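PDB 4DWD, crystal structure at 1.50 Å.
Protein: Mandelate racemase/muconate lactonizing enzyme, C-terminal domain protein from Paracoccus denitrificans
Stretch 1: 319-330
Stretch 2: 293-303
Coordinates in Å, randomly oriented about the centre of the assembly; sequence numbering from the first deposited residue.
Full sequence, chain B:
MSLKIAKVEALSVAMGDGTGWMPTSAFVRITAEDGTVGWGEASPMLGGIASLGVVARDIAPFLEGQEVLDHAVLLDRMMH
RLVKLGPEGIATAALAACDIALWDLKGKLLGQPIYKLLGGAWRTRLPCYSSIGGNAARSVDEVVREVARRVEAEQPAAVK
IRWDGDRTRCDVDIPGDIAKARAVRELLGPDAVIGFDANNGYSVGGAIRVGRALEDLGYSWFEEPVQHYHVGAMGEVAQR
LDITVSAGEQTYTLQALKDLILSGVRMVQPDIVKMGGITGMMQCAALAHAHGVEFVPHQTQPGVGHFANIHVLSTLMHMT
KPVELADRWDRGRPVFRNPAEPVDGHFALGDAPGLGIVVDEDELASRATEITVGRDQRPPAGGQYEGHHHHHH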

# COMPACT_ATOMS: atom_id res chain seq x y z
N MSE B 319 -30.38 -6.56 -7.79
CA MSE B 319 -30.79 -5.21 -8.20
C MSE B 319 -31.02 -4.38 -6.95
O MSE B 319 -31.82 -4.76 -6.09
CB MSE B 319 -32.02 -5.25 -9.09
CG MSE B 319 -31.94 -4.16 -10.17
SE MSE B 319 -33.40 -4.23 -11.50
CE MSE B 319 -34.62 -3.35 -10.26
N THR B 320 -30.32 -3.26 -6.85
CA THR B 320 -30.34 -2.42 -5.65
C THR B 320 -30.96 -1.04 -5.87
O THR B 320 -31.41 -0.40 -4.91
CB THR B 320 -28.92 -2.21 -5.10
OG1 THR B 320 -28.07 -1.72 -6.15
CG2 THR B 320 -28.36 -3.51 -4.55
N LYS B 321 -30.97 -0.59 -7.12
CA LYS B 321 -31.56 0.70 -7.48
C LYS B 321 -32.44 0.48 -8.70
O LYS B 321 -32.26 -0.50 -9.42
CB LYS B 321 -30.46 1.75 -7.75
CG LYS B 321 -29.45 1.95 -6.62
CD LYS B 321 -29.98 2.77 -5.47
CE LYS B 321 -28.88 3.21 -4.51
NZ LYS B 321 -28.15 2.08 -3.86
N PRO B 322 -33.42 1.36 -8.92
CA PRO B 322 -34.33 1.19 -10.04
C PRO B 322 -33.72 1.51 -11.40
O PRO B 322 -32.59 1.97 -11.49
CB PRO B 322 -35.45 2.19 -9.74
CG PRO B 322 -35.29 2.55 -8.31
CD PRO B 322 -33.82 2.49 -8.07
N VAL B 323 -34.50 1.26 -12.45
CA VAL B 323 -34.13 1.57 -13.83
C VAL B 323 -34.28 3.07 -14.12
O VAL B 323 -35.31 3.67 -13.83
CB VAL B 323 -35.04 0.79 -14.80
CG1 VAL B 323 -34.71 1.13 -16.25
CG2 VAL B 323 -34.90 -0.71 -14.57
N GLU B 324 -33.26 3.67 -14.72
CA GLU B 324 -33.31 5.09 -15.06
C GLU B 324 -34.37 5.44 -16.11
O GLU B 324 -34.46 4.79 -17.16
CB GLU B 324 -31.94 5.58 -15.54
CG GLU B 324 -31.94 7.09 -15.78
CD GLU B 324 -30.56 7.71 -15.91
OE1 GLU B 324 -29.57 6.99 -16.13
OE2 GLU B 324 -30.49 8.95 -15.84
N LEU B 325 -35.17 6.45 -15.79
CA LEU B 325 -36.13 7.07 -16.70
C LEU B 325 -35.85 8.57 -16.78
O LEU B 325 -36.25 9.36 -15.90
CB LEU B 325 -37.58 6.78 -16.29
CG LEU B 325 -38.65 7.43 -17.18
CD1 LEU B 325 -38.59 6.87 -18.61
CD2 LEU B 325 -40.03 7.23 -16.57
N ALA B 326 -35.15 8.96 -17.84
CA ALA B 326 -34.66 10.34 -17.97
C ALA B 326 -35.64 11.28 -18.68
O ALA B 326 -36.72 10.87 -19.10
CB ALA B 326 -33.28 10.36 -18.63
N ASP B 327 -35.23 12.54 -18.81
CA ASP B 327 -36.09 13.62 -19.31
C ASP B 327 -36.61 13.38 -20.71
O ASP B 327 -35.95 12.77 -21.55
CB ASP B 327 -35.34 14.95 -19.28
CG ASP B 327 -34.55 15.15 -18.00
OD1 ASP B 327 -33.50 14.49 -17.85
OD2 ASP B 327 -34.98 15.96 -17.16
N ARG B 328 -37.82 13.89 -20.96
CA ARG B 328 -38.39 13.93 -22.31
C ARG B 328 -38.50 12.55 -22.95
O ARG B 328 -38.28 12.40 -24.16
CB ARG B 328 -37.63 14.91 -23.21
CG ARG B 328 -37.61 16.35 -22.70
CD ARG B 328 -39.00 16.94 -22.58
NE ARG B 328 -39.84 16.64 -23.75
CZ ARG B 328 -39.90 17.38 -24.85
NH1 ARG B 328 -39.17 18.49 -24.96
NH2 ARG B 328 -40.69 17.01 -25.86
N TRP B 329 -38.85 11.56 -22.14
CA TRP B 329 -39.07 10.22 -22.65
C TRP B 329 -40.22 10.15 -23.63
O TRP B 329 -40.32 9.18 -24.39
CB TRP B 329 -39.23 9.22 -21.51
CG TRP B 329 -40.21 9.60 -20.41
CD1 TRP B 329 -39.95 10.29 -19.22
CD2 TRP B 329 -41.63 9.23 -20.33
NE1 TRP B 329 -41.09 10.41 -18.46
CE2 TRP B 329 -42.14 9.80 -19.07
CE3 TRP B 329 -42.51 8.54 -21.16
CZ2 TRP B 329 -43.46 9.64 -18.68
CZ3 TRP B 329 -43.84 8.39 -20.75
CH2 TRP B 329 -44.30 8.94 -19.54
N ASP B 330 -41.08 11.17 -23.64
CA ASP B 330 -42.16 11.28 -24.63
C ASP B 330 -41.63 11.25 -26.06
O ASP B 330 -42.37 10.86 -26.97
CB ASP B 330 -42.98 12.57 -24.40
CG ASP B 330 -42.15 13.84 -24.61
OD1 ASP B 330 -42.46 14.64 -25.51
OD2 ASP B 330 -41.18 14.06 -23.86
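Stretch 2 293-303: VEFVPHQTQPG

Stretch 2 runs alongside stretch 1 in the same direction. The nearest CA pairs climb together in sequence, from Thr320 and Glu294 (CA to CA 7.0 Å) through Lys321 and Val296 (CA to CA 6.4 Å) and Glu324 and Gln299 (CA to CA 5.9 Å) to Ala326 and Thr300 (CA to CA 5.0 Å) and Trp329 and Pro302 (CA to CA 5.3 Å). The backbones therefore draw together toward the C-terminal half. Both are mostly loop, with short strands at 294-295 and 323-325; Trp329 and Asp330 begin a 3-10 segment, and Gly303 occupies the N-cap position before a helix. Together the two surfaces bury 531 Å².

No direct hydrogen bond joins main chain to main chain. Instead, ordered waters stand between the two backbones at successive levels, each accepting from an amide of stretch 1 and donating to a carbonyl of stretch 2. Water 2 links Thr320 N (2.9 Å) to Phe295 O (2.9 Å), water 3 links Glu324 N (3.1 Å) to Pro297 O (2.8 Å), and water 4 links Ala326 N (2.9 Å) to Gln299 O (2.9 Å). At these three points the water satisfies an amide of stretch 1 and a carbonyl of stretch 2 that do not bond each other directly. Water 5 adds a bridge of another kind, accepting from the side-chain Gln299 NE2 at 3.1 Å and donating to Glu324 O at 3.1 Å.

At the N-terminal end, one carboxylate oxygen collects two donors. Glu294 OE1 accepts from Thr320 OG1 at 2.6 Å and from Lys321 NZ at 2.7 Å, the latter also a salt bridge. The lysine reaches it with chi1 and chi2 both m. Water 1 closes the group, donating to Glu294 OE2 at 2.7 Å and accepting from Lys321 NZ at 2.9 Å, so both carboxylate oxygens are engaged. Beside this polar cluster, Lys321 CB packs on Val296 CG1 at 3.7 Å.

In the middle, the buried Glu324 points toward stretch 2 with an extended side chain, chi1 and chi2 both t. Its OE1 accepts from Gln299 N at 2.9 Å, and the N-H...acceptor angle of 169° is close to linear. This is the direct hydrogen bond from a backbone amide across the contact. The same OE1 lies 3.4 Å from Gln299 O, but both are acceptors and no hydrogen bond forms there. Glu324 OE2 is satisfied elsewhere in the structure. The Gln299 amide group also braces its own loop: Gln301 N donates to Gln299 OE1 at 3.0 Å (155°), and Gln299 NE2 donates to Gln301 O at 2.7 Å (165°).

Toward the C-terminal end the direct contacts are mainly van der Waals. Ala326 CB rests 3.8 Å from Thr300 CA, Trp329 O lies 3.5 Å from Pro302 CB, and Trp329 CB lies 4.2 Å from Pro302 CB, while the indole end leads away from stretch 2. Water 6 is within reach of Thr300 O (2.9 Å) and Asp327 O (3.1 Å). The CA-to-CB bond of Arg328 points sideways and the end of its side chain leads off from stretch 2, pairing with Asp330 within stretch 1 through Arg328 NE to Asp330 OD2 at 2.9 Å and Arg328 NH2 to Asp330 OD1 at 3.0 Å.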

# COMPACT_ATOMS: atom_id res chain seq x y z
N VAL B 293 -19.59 -4.78 -6.06
CA VAL B 293 -20.04 -3.42 -6.29
C VAL B 293 -21.43 -3.45 -6.92
O VAL B 293 -21.78 -4.39 -7.65
CB VAL B 293 -19.04 -2.59 -7.14
CG1 VAL B 293 -17.61 -2.68 -6.62
CG2 VAL B 293 -19.10 -2.94 -8.59
N GLU B 294 -22.21 -2.42 -6.62
CA GLU B 294 -23.54 -2.26 -7.21
C GLU B 294 -23.46 -1.97 -8.70
O GLU B 294 -22.54 -1.31 -9.17
CB GLU B 294 -24.31 -1.12 -6.52
CG GLU B 294 -24.74 -1.39 -5.09
CD GLU B 294 -25.44 -0.18 -4.50
OE1 GLU B 294 -26.64 0.02 -4.80
OE2 GLU B 294 -24.79 0.58 -3.76
N PHE B 295 -24.45 -2.47 -9.44
CA PHE B 295 -24.51 -2.30 -10.90
C PHE B 295 -25.82 -1.58 -11.27
O PHE B 295 -26.90 -2.16 -11.16
CB PHE B 295 -24.41 -3.67 -11.57
CG PHE B 295 -24.25 -3.61 -13.05
CD1 PHE B 295 -23.03 -3.22 -13.62
CD2 PHE B 295 -25.31 -3.95 -13.89
CE1 PHE B 295 -22.88 -3.17 -14.99
CE2 PHE B 295 -25.16 -3.91 -15.27
CZ PHE B 295 -23.94 -3.52 -15.81
N VAL B 296 -25.71 -0.31 -11.64
CA VAL B 296 -26.88 0.57 -11.81
C VAL B 296 -26.67 1.37 -13.11
O VAL B 296 -26.21 2.50 -13.07
CB VAL B 296 -27.08 1.51 -10.60
CG1 VAL B 296 -28.35 2.35 -10.76
CG2 VAL B 296 -27.12 0.73 -9.28
N PRO B 297 -26.97 0.77 -14.26
CA PRO B 297 -26.62 1.39 -15.54
C PRO B 297 -27.18 2.79 -15.74
O PRO B 297 -28.33 3.07 -15.37
CB PRO B 297 -27.24 0.44 -16.56
CG PRO B 297 -27.21 -0.89 -15.88
CD PRO B 297 -27.53 -0.58 -14.43
N HIS B 298 -26.38 3.64 -16.37
CA HIS B 298 -26.86 4.90 -16.91
C HIS B 298 -27.62 4.61 -18.19
O HIS B 298 -27.17 3.81 -19.03
CB HIS B 298 -25.65 5.78 -17.19
CG HIS B 298 -25.95 7.08 -17.89
ND1 HIS B 298 -26.06 7.18 -19.23
CD2 HIS B 298 -26.11 8.35 -17.39
CE1 HIS B 298 -26.30 8.46 -19.56
NE2 HIS B 298 -26.34 9.18 -18.44
N GLN B 299 -28.80 5.21 -18.35
CA GLN B 299 -29.53 5.04 -19.61
C GLN B 299 -30.56 6.15 -19.74
O GLN B 299 -31.41 6.31 -18.87
CB GLN B 299 -30.17 3.65 -19.66
CG GLN B 299 -30.26 3.06 -21.06
CD GLN B 299 -31.13 3.87 -21.99
OE1 GLN B 299 -30.66 4.42 -23.00
NE2 GLN B 299 -32.41 3.99 -21.65
N THR B 300 -30.47 6.92 -20.82
CA THR B 300 -31.30 8.12 -20.97
C THR B 300 -32.18 8.11 -22.20
O THR B 300 -32.91 9.07 -22.43
CB THR B 300 -30.44 9.40 -20.99
OG1 THR B 300 -29.50 9.32 -22.07
CG2 THR B 300 -29.69 9.56 -19.65
N GLN B 301 -32.13 7.04 -22.99
CA GLN B 301 -32.91 6.97 -24.24
C GLN B 301 -34.18 6.13 -24.08
O GLN B 301 -34.14 5.09 -23.42
CB GLN B 301 -32.03 6.44 -25.39
CG GLN B 301 -30.72 7.20 -25.59
CD GLN B 301 -30.93 8.70 -25.79
OE1 GLN B 301 -31.83 9.13 -26.51
NE2 GLN B 301 -30.09 9.50 -25.15
N PRO B 302 -35.30 6.56 -24.70
CA PRO B 302 -36.59 5.91 -24.41
C PRO B 302 -36.94 4.70 -25.28
O PRO B 302 -37.91 4.00 -24.99
CB PRO B 302 -37.60 7.03 -24.70
CG PRO B 302 -36.95 7.85 -25.76
CD PRO B 302 -35.48 7.84 -25.42
N GLY B 303 -36.17 4.47 -26.34
CA GLY B 303 -36.50 3.41 -27.30
C GLY B 303 -35.58 2.21 -27.23
O GLY B 303 -35.60 1.45 -26.26
O HOH W 1 -25.96 2.18 -2.00
O HOH W 2 -29.13 -2.14 -9.27
O HOH W 3 -30.85 1.94 -15.54
O HOH W 4 -34.13 6.95 -19.68
O HOH W 5 -33.71 2.57 -19.26
O HOH W 6 -35.74 9.72 -21.98